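Local coordinates for protein TarM (Staphylococcus aureus subsp. aureus 21178, PDB 4X7R) that is a glycosyltransferase of the GT-B fold, with two parallel-sheet Rossmann-like domains and an added antiparallel sheet, and binds uridine-5'-diphosphate in its cleft, at residues I215-D226 and N238-H249; A273-E284 and D295-N304. The protein carries 1 engineered substitution. All coordinates share one frame; numbering follows the deposited sequence.

Contact 1 (I215-D226 and N238-H249); sequences IKDSKDSIMICD and NHKNAQKYGVIH. With 3YW ((2S)-2,3-dihydroxypropyl 2-acetamido-2-deoxy-alpha-D-glucopyranoside), chain F.
Strands 221-225 and 243-247 pair in parallel as inner neighbours of a seven-stranded Rossmann-like sheet, joined by helix 231-235 in a beta-alpha-beta unit. Five backbone bonds, from Gln243 N to Ser221 O through Val247 N to Cys225 O, set the register. Ahead of the strands, the Asp217 carboxylate, its CG anti to the backbone N (chi1 -160°), gathers three consecutive backbone N-H groups. OD2 accepts from Lys240 N at 2.7 Å on its syn side, while OD1 takes Asn241 N, also syn, both somewhat out of the carboxylate plane, and Ala242 N, nearly end-on to the C-O bond. Asn241 ND2 returns a straight bond to Asp217 O (2.9 Å, 173°), approaching from above the carbonyl plane. His239 sends NE2 to Ile215 O at 2.7 Å, in the plane of its ring, and its ND1 side is bonded to Thr237; Met223 CE lies over one ring face, 3.9 Å from the centroid, a CH-pi contact. On the opposite sheet face Ile222 CG2 meets the Tyr245 ring edge at CD2 (3.8 Å), and Ile224 CG2 touches Val247 CG2 (3.6 Å), beneath helix 480-492. At the C-terminal end His249 NE2 donates to the anti side of Asp226 OD1 at 2.6 Å, and its ND1 bonds 3YW O6 at 2.7 Å. Asp226, itself anchored by a salt bridge to Arg25, thus holds the imidazole where ND1 meets that hydroxyl.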
loop_
_atom_site.group_PDB
_atom_site.type_symbol
_atom_site.label_atom_id
_atom_site.label_comp_id
_atom_site.label_asym_id
_atom_site.label_seq_id
_atom_site.Cartn_x
_atom_site.Cartn_y
_atom_site.Cartn_z
ATOM N N ILE A 215 1.345 -5.505 22.236
ATOM C CA ILE A 215 2.668 -6.127 22.246
ATOM C C ILE A 215 3.293 -6.146 23.635
ATOM O O ILE A 215 3.591 -5.089 24.189
ATOM C CB ILE A 215 3.570 -5.422 21.158
ATOM C CG1 ILE A 215 2.875 -5.388 19.768
ATOM C CG2 ILE A 215 4.980 -6.018 21.082
ATOM C CD1 ILE A 215 3.439 -4.327 18.757
ATOM N N LYS A 216 3.517 -7.344 24.182
ATOM C CA LYS A 216 4.135 -7.476 25.501
ATOM C C LYS A 216 5.604 -7.025 25.514
ATOM O O LYS A 216 6.348 -7.219 24.531
ATOM C CB LYS A 216 3.907 -8.876 26.144
ATOM C CG LYS A 216 4.841 -9.986 25.709
ATOM C CD LYS A 216 4.514 -11.232 26.539
ATOM C CE LYS A 216 4.133 -12.390 25.687
ATOM N NZ LYS A 216 3.522 -13.483 26.507
ATOM N N ASP A 217 5.998 -6.375 26.624
ATOM C CA ASP A 217 7.352 -5.866 26.798
ATOM C C ASP A 217 8.387 -6.956 27.106
ATOM O O ASP A 217 8.979 -7.006 28.194
ATOM C CB ASP A 217 7.408 -4.667 27.759
ATOM C CG ASP A 217 8.670 -3.860 27.560
ATOM O OD1 ASP A 217 9.401 -4.127 26.570
ATOM O OD2 ASP A 217 8.923 -2.949 28.370
ATOM N N SER A 218 8.640 -7.788 26.089
ATOM C CA SER A 218 9.576 -8.910 26.113
ATOM C C SER A 218 10.561 -8.776 24.961
ATOM O O SER A 218 10.173 -8.352 23.873
ATOM C CB SER A 218 8.797 -10.219 25.984
ATOM O OG SER A 218 9.600 -11.296 25.538
ATOM N N LYS A 219 11.819 -9.198 25.180
ATOM C CA LYS A 219 12.898 -9.220 24.176
ATOM C C LYS A 219 12.515 -10.102 22.961
ATOM O O LYS A 219 13.094 -9.965 21.882
ATOM C CB LYS A 219 14.217 -9.724 24.813
ATOM C CG LYS A 219 14.780 -8.804 25.908
ATOM C CD LYS A 219 15.479 -9.546 27.070
ATOM C CE LYS A 219 14.543 -10.245 28.059
ATOM N NZ LYS A 219 13.546 -9.330 28.689
ATOM N N ASP A 220 11.538 -11.012 23.160
ATOM C CA ASP A 220 11.001 -11.917 22.143
ATOM C C ASP A 220 10.005 -11.191 21.235
ATOM O O ASP A 220 9.726 -11.674 20.142
ATOM C CB ASP A 220 10.345 -13.149 22.811
ATOM C CG ASP A 220 11.334 -14.125 23.453
ATOM O OD1 ASP A 220 12.473 -14.224 22.962
ATOM O OD2 ASP A 220 10.957 -14.793 24.455
ATOM N N SER A 221 9.465 -10.042 21.696
ATOM C CA SER A 221 8.526 -9.204 20.930
ATOM C C SER A 221 9.345 -8.320 19.997
ATOM O O SER A 221 10.256 -7.607 20.444
ATOM C CB SER A 221 7.680 -8.345 21.859
ATOM O OG SER A 221 6.690 -9.086 22.553
ATOM N N ILE A 222 9.064 -8.412 18.696
ATOM C CA ILE A 222 9.795 -7.643 17.678
ATOM C C ILE A 222 8.821 -6.794 16.874
ATOM O O ILE A 222 7.857 -7.321 16.305
ATOM C CB ILE A 222 10.649 -8.571 16.765
ATOM C CG1 ILE A 222 11.699 -9.361 17.592
ATOM C CG2 ILE A 222 11.305 -7.767 15.600
ATOM C CD1 ILE A 222 11.999 -10.739 17.080
ATOM N N MET A 223 9.076 -5.479 16.839
ATOM C CA MET A 223 8.288 -4.536 16.055
ATOM C C MET A 223 9.098 -4.153 14.834
ATOM O O MET A 223 10.284 -3.806 14.939
ATOM C CB MET A 223 7.954 -3.279 16.867
ATOM C CG MET A 223 6.896 -3.536 17.935
ATOM S SD MET A 223 6.581 -2.087 18.985
ATOM C CE MET A 223 7.856 -2.295 20.183
ATOM N N ILE A 224 8.462 -4.227 13.668
ATOM C CA ILE A 224 9.096 -3.818 12.418
ATOM C C ILE A 224 8.191 -2.775 11.825
ATOM O O ILE A 224 7.037 -3.071 11.523
ATOM C CB ILE A 224 9.376 -4.977 11.408
ATOM C CG1 ILE A 224 10.342 -6.017 11.996
ATOM C CG2 ILE A 224 9.919 -4.403 10.062
ATOM C CD1 ILE A 224 10.464 -7.301 11.167
ATOM N N CYS A 225 8.691 -1.576 11.648
ATOM C CA CYS A 225 7.862 -0.556 11.062
ATOM C C CYS A 225 8.211 -0.417 9.596
ATOM O O CYS A 225 9.345 -0.071 9.260
ATOM C CB CYS A 225 7.977 0.768 11.806
ATOM S SG CYS A 225 6.993 2.089 11.056
ATOM N N ASP A 226 7.231 -0.716 8.733
ATOM C CA ASP A 226 7.331 -0.662 7.274
ATOM C C ASP A 226 6.806 0.642 6.702
ATOM O O ASP A 226 7.427 1.223 5.807
ATOM C CB ASP A 226 6.613 -1.869 6.660
ATOM C CG ASP A 226 7.406 -3.149 6.774
ATOM O OD1 ASP A 226 8.453 -3.254 6.096
ATOM O OD2 ASP A 226 6.994 -4.044 7.564
ATOM N N ASN A 238 6.455 2.959 25.185
ATOM C CA ASN A 238 7.243 2.877 26.407
ATOM C C ASN A 238 8.022 1.561 26.585
ATOM O O ASN A 238 8.647 1.396 27.631
ATOM C CB ASN A 238 6.322 3.122 27.608
ATOM C CG ASN A 238 5.307 2.013 27.884
ATOM O OD1 ASN A 238 5.195 1.003 27.173
ATOM N ND2 ASN A 238 4.537 2.178 28.937
ATOM N N HIS A 239 7.958 0.620 25.601
ATOM C CA HIS A 239 8.628 -0.699 25.659
ATOM C C HIS A 239 10.095 -0.546 26.003
ATOM O O HIS A 239 10.786 0.266 25.393
ATOM C CB HIS A 239 8.490 -1.495 24.337
ATOM C CG HIS A 239 7.088 -1.889 23.985
ATOM N ND1 HIS A 239 6.320 -1.120 23.119
ATOM C CD2 HIS A 239 6.377 -2.987 24.335
ATOM C CE1 HIS A 239 5.153 -1.745 23.011
ATOM N NE2 HIS A 239 5.133 -2.864 23.736
ATOM N N LYS A 240 10.564 -1.315 26.990
ATOM C CA LYS A 240 11.957 -1.289 27.442
ATOM C C LYS A 240 12.732 -2.502 26.920
ATOM O O LYS A 240 13.963 -2.450 26.832
ATOM C CB LYS A 240 12.016 -1.245 28.981
ATOM C CG LYS A 240 11.437 0.039 29.577
ATOM C CD LYS A 240 11.183 -0.096 31.069
ATOM C CE LYS A 240 10.375 1.057 31.629
ATOM N NZ LYS A 240 8.940 1.012 31.212
ATOM N N ASN A 241 12.020 -3.596 26.577
ATOM C CA ASN A 241 12.652 -4.839 26.117
ATOM C C ASN A 241 12.333 -5.195 24.686
ATOM O O ASN A 241 13.186 -5.765 24.012
ATOM C CB ASN A 241 12.234 -6.001 27.017
ATOM C CG ASN A 241 12.483 -5.752 28.465
ATOM O OD1 ASN A 241 13.596 -5.389 28.870
ATOM N ND2 ASN A 241 11.440 -5.953 29.263
ATOM N N ALA A 242 11.089 -4.939 24.241
ATOM C CA ALA A 242 10.671 -5.245 22.878
ATOM C C ALA A 242 11.604 -4.566 21.879
ATOM O O ALA A 242 12.078 -3.463 22.145
ATOM C CB ALA A 242 9.242 -4.811 22.655
ATOM N N GLN A 243 11.929 -5.269 20.780
ATOM C CA GLN A 243 12.809 -4.765 19.739
ATOM C C GLN A 243 12.069 -3.866 18.761
ATOM O O GLN A 243 10.866 -4.059 18.488
ATOM C CB GLN A 243 13.496 -5.925 18.998
ATOM C CG GLN A 243 14.222 -6.877 19.954
ATOM C CD GLN A 243 14.950 -7.964 19.238
ATOM O OE1 GLN A 243 15.513 -7.753 18.166
ATOM N NE2 GLN A 243 14.996 -9.142 19.844
ATOM N N LYS A 244 12.795 -2.864 18.235
ATOM C CA LYS A 244 12.231 -1.907 17.273
ATOM C C LYS A 244 13.107 -1.778 16.048
ATOM O O LYS A 244 14.297 -1.451 16.155
ATOM C CB LYS A 244 11.976 -0.522 17.911
ATOM C CG LYS A 244 10.998 -0.534 19.093
ATOM C CD LYS A 244 10.814 0.860 19.697
ATOM C CE LYS A 244 9.800 0.901 20.836
ATOM N NZ LYS A 244 9.537 2.308 21.273
ATOM N N TYR A 245 12.505 -2.003 14.871
ATOM C CA TYR A 245 13.196 -1.897 13.578
ATOM C C TYR A 245 12.373 -1.075 12.651
ATOM O O TYR A 245 11.148 -1.142 12.690
ATOM C CB TYR A 245 13.429 -3.284 12.911
ATOM C CG TYR A 245 14.308 -4.201 13.726
ATOM C CD1 TYR A 245 15.695 -4.119 13.647
ATOM C CD2 TYR A 245 13.758 -5.090 14.642
ATOM C CE1 TYR A 245 16.513 -4.914 14.448
ATOM C CE2 TYR A 245 14.568 -5.910 15.429
ATOM C CZ TYR A 245 15.943 -5.807 15.339
ATOM O OH TYR A 245 16.745 -6.564 16.148
ATOM N N GLY A 246 13.052 -0.326 11.801
ATOM C CA GLY A 246 12.408 0.473 10.764
ATOM C C GLY A 246 12.909 -0.068 9.445
ATOM O O GLY A 246 14.113 -0.301 9.317
ATOM N N VAL A 247 11.996 -0.354 8.480
ATOM C CA VAL A 247 12.421 -0.785 7.141
ATOM C C VAL A 247 12.149 0.382 6.188
ATOM O O VAL A 247 11.000 0.810 6.069
ATOM C CB VAL A 247 11.772 -2.110 6.618
ATOM C CG1 VAL A 247 12.158 -2.375 5.154
ATOM C CG2 VAL A 247 12.135 -3.317 7.491
ATOM N N ILE A 248 13.198 0.897 5.530
ATOM C CA ILE A 248 13.078 1.960 4.524
ATOM C C ILE A 248 12.899 1.265 3.152
ATOM O O ILE A 248 13.716 0.444 2.743
ATOM C CB ILE A 248 14.219 2.991 4.635
ATOM C CG1 ILE A 248 13.931 3.880 5.903
ATOM C CG2 ILE A 248 14.307 3.848 3.358
ATOM C CD1 ILE A 248 14.937 4.778 6.348
ATOM N N HIS A 249 11.755 1.489 2.527
ATOM C CA HIS A 249 11.403 0.801 1.283
ATOM C C HIS A 249 11.742 1.616 0.026
ATOM O O HIS A 249 11.660 1.093 -1.086
ATOM C CB HIS A 249 9.902 0.453 1.287
ATOM C CG HIS A 249 9.551 -0.646 2.226
ATOM N ND1 HIS A 249 9.567 -1.965 1.819
ATOM C CD2 HIS A 249 9.198 -0.591 3.530
ATOM C CE1 HIS A 249 9.209 -2.673 2.879
ATOM N NE2 HIS A 249 8.984 -1.886 3.932
HETATM O O3A 3YW F . 6.082 4.585 -0.221
HETATM C C4A 3YW F . 6.658 1.038 -1.284
HETATM C C5A 3YW F . 6.426 2.524 -1.406
HETATM O O5 3YW F . 8.933 -1.022 -1.487
HETATM C C6A 3YW F . 6.386 3.207 -0.061
HETATM C C5 3YW F . 9.225 -2.140 -2.336
HETATM C C6 3YW F . 9.302 -3.352 -1.437
HETATM C C4 3YW F . 10.505 -1.839 -3.113
HETATM O O6 3YW F . 10.300 -3.210 -0.437
HETATM C C3 3YW F . 10.226 -0.676 -4.059
HETATM O O4 3YW F . 10.892 -2.975 -3.879
HETATM O O3 3YW F . 11.388 -0.315 -4.806
HETATM O O7 3YW F . 10.604 3.063 -4.006
HETATM C C7 3YW F . 9.603 2.636 -4.573
HETATM C C8 3YW F . 8.927 3.397 -5.674
HETATM N N2 3YW F . 9.055 1.462 -4.254
HETATM C C2 3YW F . 9.658 0.532 -3.313
HETATM C C1 3YW F . 8.688 0.208 -2.162
HETATM O O1 3YW F . 7.334 0.466 -2.406
HETATM O O2 3YW F . 5.197 2.744 -2.097
HETATM O O HOH W 1 9.731 3.069 6.006
#

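Contact 2 (A273-E284 and D295-N304). With 3YW ((2S)-2,3-dihydroxypropyl 2-acetamido-2-deoxy-alpha-D-glucopyranoside), chain F.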
loop_
_atom_site.group_PDB
_atom_site.type_symbol
_atom_site.label_atom_id
_atom_site.label_comp_id
_atom_site.label_asym_id
_atom_site.label_seq_id
_atom_site.Cartn_x
_atom_site.Cartn_y
_atom_site.Cartn_z
ATOM N N ALA A 273 18.033 6.076 14.021
ATOM C CA ALA A 273 18.497 4.679 13.898
ATOM C C ALA A 273 19.248 4.182 15.118
ATOM O O ALA A 273 19.041 3.044 15.548
ATOM C CB ALA A 273 19.354 4.511 12.649
ATOM N N ASN A 274 20.102 5.050 15.692
ATOM C CA ASN A 274 20.907 4.707 16.863
ATOM C C ASN A 274 20.102 4.543 18.143
ATOM O O ASN A 274 20.619 3.992 19.105
ATOM C CB ASN A 274 22.055 5.697 17.044
ATOM C CG ASN A 274 23.158 5.537 16.033
ATOM O OD1 ASN A 274 23.104 4.703 15.124
ATOM N ND2 ASN A 274 24.192 6.337 16.170
ATOM N N LYS A 275 18.844 4.989 18.149
ATOM C CA LYS A 275 17.964 4.909 19.319
ATOM C C LYS A 275 17.060 3.666 19.295
ATOM O O LYS A 275 16.331 3.451 20.251
ATOM C CB LYS A 275 17.136 6.200 19.465
ATOM C CG LYS A 275 17.994 7.441 19.709
ATOM C CD LYS A 275 17.148 8.658 20.037
ATOM C CE LYS A 275 17.979 9.913 20.154
ATOM N NZ LYS A 275 18.444 10.403 18.819
ATOM N N ILE A 276 17.111 2.842 18.215
ATOM C CA ILE A 276 16.301 1.619 18.073
ATOM C C ILE A 276 17.222 0.432 17.752
ATOM O O ILE A 276 18.450 0.597 17.749
ATOM C CB ILE A 276 15.097 1.780 17.075
ATOM C CG1 ILE A 276 15.557 2.143 15.641
ATOM C CG2 ILE A 276 14.044 2.791 17.621
ATOM C CD1 ILE A 276 14.519 1.975 14.554
ATOM N N ASN A 277 16.659 -0.754 17.472
ATOM C CA ASN A 277 17.537 -1.884 17.182
ATOM C C ASN A 277 18.173 -1.822 15.793
ATOM O O ASN A 277 19.252 -2.374 15.592
ATOM C CB ASN A 277 16.861 -3.219 17.479
ATOM C CG ASN A 277 16.396 -3.337 18.894
ATOM O OD1 ASN A 277 15.417 -2.712 19.291
ATOM N ND2 ASN A 277 17.088 -4.154 19.674
ATOM N N GLY A 278 17.561 -1.081 14.873
ATOM C CA GLY A 278 18.117 -0.957 13.543
ATOM C C GLY A 278 17.190 -0.407 12.488
ATOM O O GLY A 278 15.966 -0.537 12.569
ATOM N N VAL A 279 17.796 0.220 11.483
ATOM C CA VAL A 279 17.085 0.739 10.324
ATOM C C VAL A 279 17.587 -0.080 9.137
ATOM O O VAL A 279 18.797 -0.165 8.885
ATOM C CB VAL A 279 17.240 2.267 10.182
ATOM C CG1 VAL A 279 16.767 2.757 8.805
ATOM C CG2 VAL A 279 16.470 2.978 11.307
ATOM N N ILE A 280 16.652 -0.752 8.468
ATOM C CA ILE A 280 16.941 -1.641 7.347
ATOM C C ILE A 280 16.710 -0.948 6.022
ATOM O O ILE A 280 15.690 -0.289 5.834
ATOM C CB ILE A 280 16.161 -3.003 7.460
ATOM C CG1 ILE A 280 16.779 -3.948 8.523
ATOM C CG2 ILE A 280 16.103 -3.757 6.097
ATOM C CD1 ILE A 280 16.573 -3.625 9.955
ATOM N N VAL A 281 17.679 -1.100 5.101
ATOM C CA VAL A 281 17.580 -0.625 3.729
ATOM C C VAL A 281 17.717 -1.852 2.854
ATOM O O VAL A 281 18.256 -2.855 3.303
ATOM C CB VAL A 281 18.500 0.551 3.341
ATOM C CG1 VAL A 281 18.129 1.801 4.135
ATOM C CG2 VAL A 281 19.982 0.198 3.497
ATOM N N LEU A 282 17.243 -1.779 1.613
ATOM C CA LEU A 282 17.202 -2.954 0.767
ATOM C C LEU A 282 18.461 -3.261 -0.017
ATOM O O LEU A 282 18.613 -4.401 -0.468
ATOM C CB LEU A 282 15.971 -2.913 -0.149
ATOM C CG LEU A 282 14.596 -2.752 0.562
ATOM C CD1 LEU A 282 13.544 -2.268 -0.434
ATOM C CD2 LEU A 282 14.172 -4.057 1.239
ATOM N N THR A 283 19.331 -2.253 -0.241
ATOM C CA THR A 283 20.560 -2.477 -1.026
ATOM C C THR A 283 21.767 -1.970 -0.266
ATOM O O THR A 283 21.616 -1.150 0.644
ATOM C CB THR A 283 20.466 -1.817 -2.445
ATOM O OG1 THR A 283 20.480 -0.423 -2.296
ATOM C CG2 THR A 283 19.207 -2.226 -3.237
ATOM N N GLU A 284 22.967 -2.489 -0.608
ATOM C CA GLU A 284 24.228 -2.053 0.017
ATOM C C GLU A 284 24.524 -0.597 -0.327
ATOM O O GLU A 284 25.023 0.143 0.526
ATOM C CB GLU A 284 25.431 -2.946 -0.408
ATOM C CG GLU A 284 25.289 -4.424 -0.012
ATOM C CD GLU A 284 25.296 -4.772 1.471
ATOM O OE1 GLU A 284 25.649 -3.896 2.296
ATOM O OE2 GLU A 284 24.920 -5.922 1.810
ATOM N N ASP A 295 24.867 11.087 10.626
ATOM C CA ASP A 295 25.649 10.727 11.823
ATOM C C ASP A 295 24.948 9.585 12.614
ATOM O O ASP A 295 24.489 9.798 13.751
ATOM C CB ASP A 295 25.912 11.958 12.734
ATOM C CG ASP A 295 26.855 11.692 13.913
ATOM O OD1 ASP A 295 27.674 10.747 13.822
ATOM O OD2 ASP A 295 26.763 12.421 14.929
ATOM N N VAL A 296 24.842 8.385 11.978
ATOM C CA VAL A 296 24.214 7.174 12.532
ATOM C C VAL A 296 25.007 5.930 12.131
ATOM O O VAL A 296 25.701 5.961 11.125
ATOM C CB VAL A 296 22.706 7.026 12.183
ATOM C CG1 VAL A 296 21.849 7.987 12.991
ATOM C CG2 VAL A 296 22.438 7.154 10.677
ATOM N N GLU A 297 24.912 4.846 12.914
ATOM C CA GLU A 297 25.632 3.603 12.622
ATOM C C GLU A 297 24.709 2.409 12.330
ATOM O O GLU A 297 25.040 1.588 11.462
ATOM C CB GLU A 297 26.596 3.266 13.767
ATOM C CG GLU A 297 27.890 4.070 13.728
ATOM C CD GLU A 297 28.738 4.052 14.987
ATOM O OE1 GLU A 297 28.236 3.603 16.044
ATOM O OE2 GLU A 297 29.893 4.532 14.927
ATOM N N ASN A 298 23.549 2.333 13.046
ATOM C CA ASN A 298 22.534 1.269 13.001
ATOM C C ASN A 298 21.761 1.107 11.685
ATOM O O ASN A 298 20.537 0.960 11.723
ATOM C CB ASN A 298 21.531 1.467 14.154
ATOM C CG ASN A 298 21.831 0.726 15.421
ATOM O OD1 ASN A 298 22.897 0.145 15.605
ATOM N ND2 ASN A 298 20.885 0.753 16.341
ATOM N N ILE A 299 22.458 1.085 10.550
ATOM C CA ILE A 299 21.895 0.908 9.215
ATOM C C ILE A 299 22.332 -0.463 8.716
ATOM O O ILE A 299 23.524 -0.759 8.686
ATOM C CB ILE A 299 22.338 2.056 8.244
ATOM C CG1 ILE A 299 22.212 3.467 8.888
ATOM C CG2 ILE A 299 21.624 1.952 6.890
ATOM C CD1 ILE A 299 20.724 3.970 9.345
ATOM N N PHE A 300 21.380 -1.291 8.341
ATOM C CA PHE A 300 21.675 -2.644 7.906
ATOM C C PHE A 300 21.043 -2.911 6.565
ATOM O O PHE A 300 19.950 -2.422 6.303
ATOM C CB PHE A 300 21.159 -3.661 8.966
ATOM C CG PHE A 300 21.707 -3.416 10.356
ATOM C CD1 PHE A 300 23.013 -3.778 10.682
ATOM C CD2 PHE A 300 20.928 -2.795 11.333
ATOM C CE1 PHE A 300 23.516 -3.556 11.970
ATOM C CE2 PHE A 300 21.428 -2.576 12.621
ATOM C CZ PHE A 300 22.719 -2.945 12.928
ATOM N N THR A 301 21.756 -3.621 5.686
ATOM C CA THR A 301 21.214 -3.973 4.389
ATOM C C THR A 301 20.583 -5.341 4.495
ATOM O O THR A 301 21.246 -6.297 4.907
ATOM C CB THR A 301 22.291 -3.970 3.296
ATOM O OG1 THR A 301 22.752 -2.635 3.095
ATOM C CG2 THR A 301 21.774 -4.552 1.970
ATOM N N ILE A 302 19.293 -5.434 4.175
ATOM C CA ILE A 302 18.617 -6.728 4.097
ATOM C C ILE A 302 17.689 -6.624 2.894
ATOM O O ILE A 302 16.760 -5.841 2.928
ATOM C CB ILE A 302 17.857 -7.199 5.396
ATOM C CG1 ILE A 302 18.713 -7.124 6.662
ATOM C CG2 ILE A 302 17.285 -8.624 5.209
ATOM C CD1 ILE A 302 17.981 -7.553 7.956
ATOM N N SER A 303 17.927 -7.400 1.854
ATOM C CA SER A 303 17.076 -7.458 0.656
ATOM C C SER A 303 15.663 -7.907 1.033
ATOM O O SER A 303 15.491 -8.638 2.012
ATOM C CB SER A 303 17.617 -8.518 -0.309
ATOM O OG SER A 303 16.721 -8.784 -1.381
ATOM N N ASN A 304 14.675 -7.558 0.192
ATOM C CA ASN A 304 13.334 -8.120 0.345
ATOM C C ASN A 304 13.489 -9.611 0.082
ATOM O O ASN A 304 14.345 -10.009 -0.736
ATOM C CB ASN A 304 12.398 -7.615 -0.756
ATOM C CG ASN A 304 11.823 -6.262 -0.504
ATOM O OD1 ASN A 304 11.297 -6.000 0.573
ATOM N ND2 ASN A 304 11.954 -5.371 -1.486
HETATM O O3A 3YW F . 6.082 4.585 -0.221
HETATM C C4A 3YW F . 6.658 1.038 -1.284
HETATM C C5A 3YW F . 6.426 2.524 -1.406
HETATM O O5 3YW F . 8.933 -1.022 -1.487
HETATM C C6A 3YW F . 6.386 3.207 -0.061
HETATM C C5 3YW F . 9.225 -2.140 -2.336
HETATM C C6 3YW F . 9.302 -3.352 -1.437
HETATM C C4 3YW F . 10.505 -1.839 -3.113
HETATM O O6 3YW F . 10.300 -3.210 -0.437
HETATM C C3 3YW F . 10.226 -0.676 -4.059
HETATM O O4 3YW F . 10.892 -2.975 -3.879
HETATM O O3 3YW F . 11.388 -0.315 -4.806
HETATM O O7 3YW F . 10.604 3.063 -4.006
HETATM C C7 3YW F . 9.603 2.636 -4.573
HETATM C C8 3YW F . 8.927 3.397 -5.674
HETATM N N2 3YW F . 9.055 1.462 -4.254
HETATM C C2 3YW F . 9.658 0.532 -3.313
HETATM C C1 3YW F . 8.688 0.208 -2.162
HETATM O O1 3YW F . 7.334 0.466 -2.406
HETATM O O2 3YW F . 5.197 2.744 -2.097
HETATM O O HOH W 2 22.250 -2.600 17.324
HETATM O O HOH W 3 23.413 -7.419 3.763
#
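Backbone bonding joins strands 278-281 and 299-301 in parallel at the edge of the seven-stranded sheet, with helix 284-293 as the crossover: Val279 N to Asn298 O, Phe300 N to Val279 O, Val281 N to Phe300 O and Ile302 N to Val281 O. Side-chain amides secure the entry to the pair. Asn274 OD1 accepts two successive N-H groups, Glu297 N in its carbonyl plane on a lone pair (2.9 Å, 170°) and Asn298 N almost end-on (3.2 Å). Asn298 ND2 donates to Ala273 O at 3.0 Å, reaching it from the face opposite Ile276 N. Apolar packing occupies both faces of the sheet. Ile299, its CG1 branch folded back by chi2 of -62°, brings CD1 within 3.6 Å of Ala273 CB and beside Val279; on the other face Ile280 CG1 meets Ile302 CD1 at 3.8 Å, under helix 480-492. Gly278 CA lies at the edge of the Phe300 ring, 3.8 Å from CE2. Hydroxyl and water contacts close the far end: Thr301 OG1 donates to Thr283 O (3.1 Å) from above the carbonyl plane, and a water links Glu284 OE2 to Thr301 O. Past the strands, Leu282 CD2 packs against Asn304 OD1 at 3.5 Å, and the Asn304 amide meets 3YW O6 through two weak bonds. Leu282 thus gives an apolar flank to an amide that can both donate to and accept from one sugar hydroxyl.

In the fold
Contacts 1 and 2 follow one another along the chain and occupy adjoining parts of one parallel sheet, their centres 14 Å apart. Strands 243-247 and 278-281 are neighbours, probably hydrogen-bonded from Gly246 O to Ile280 N (2.7 Å) and from Ile248 N to Ile280 O (2.8 Å); Lys244 N also bonds the Asn277 side chain. Both C-terminal ends lead to the same ligand atom: His249 from contact 1 and Asn304 from contact 2 share O6 of 3YW, while Glu403 and the backbone of 404-406 bind the ligand too. UDP lies about 7 Å from the His249 side chain and about 6 Å from that of Asn304, placing both at the GT-B cleft.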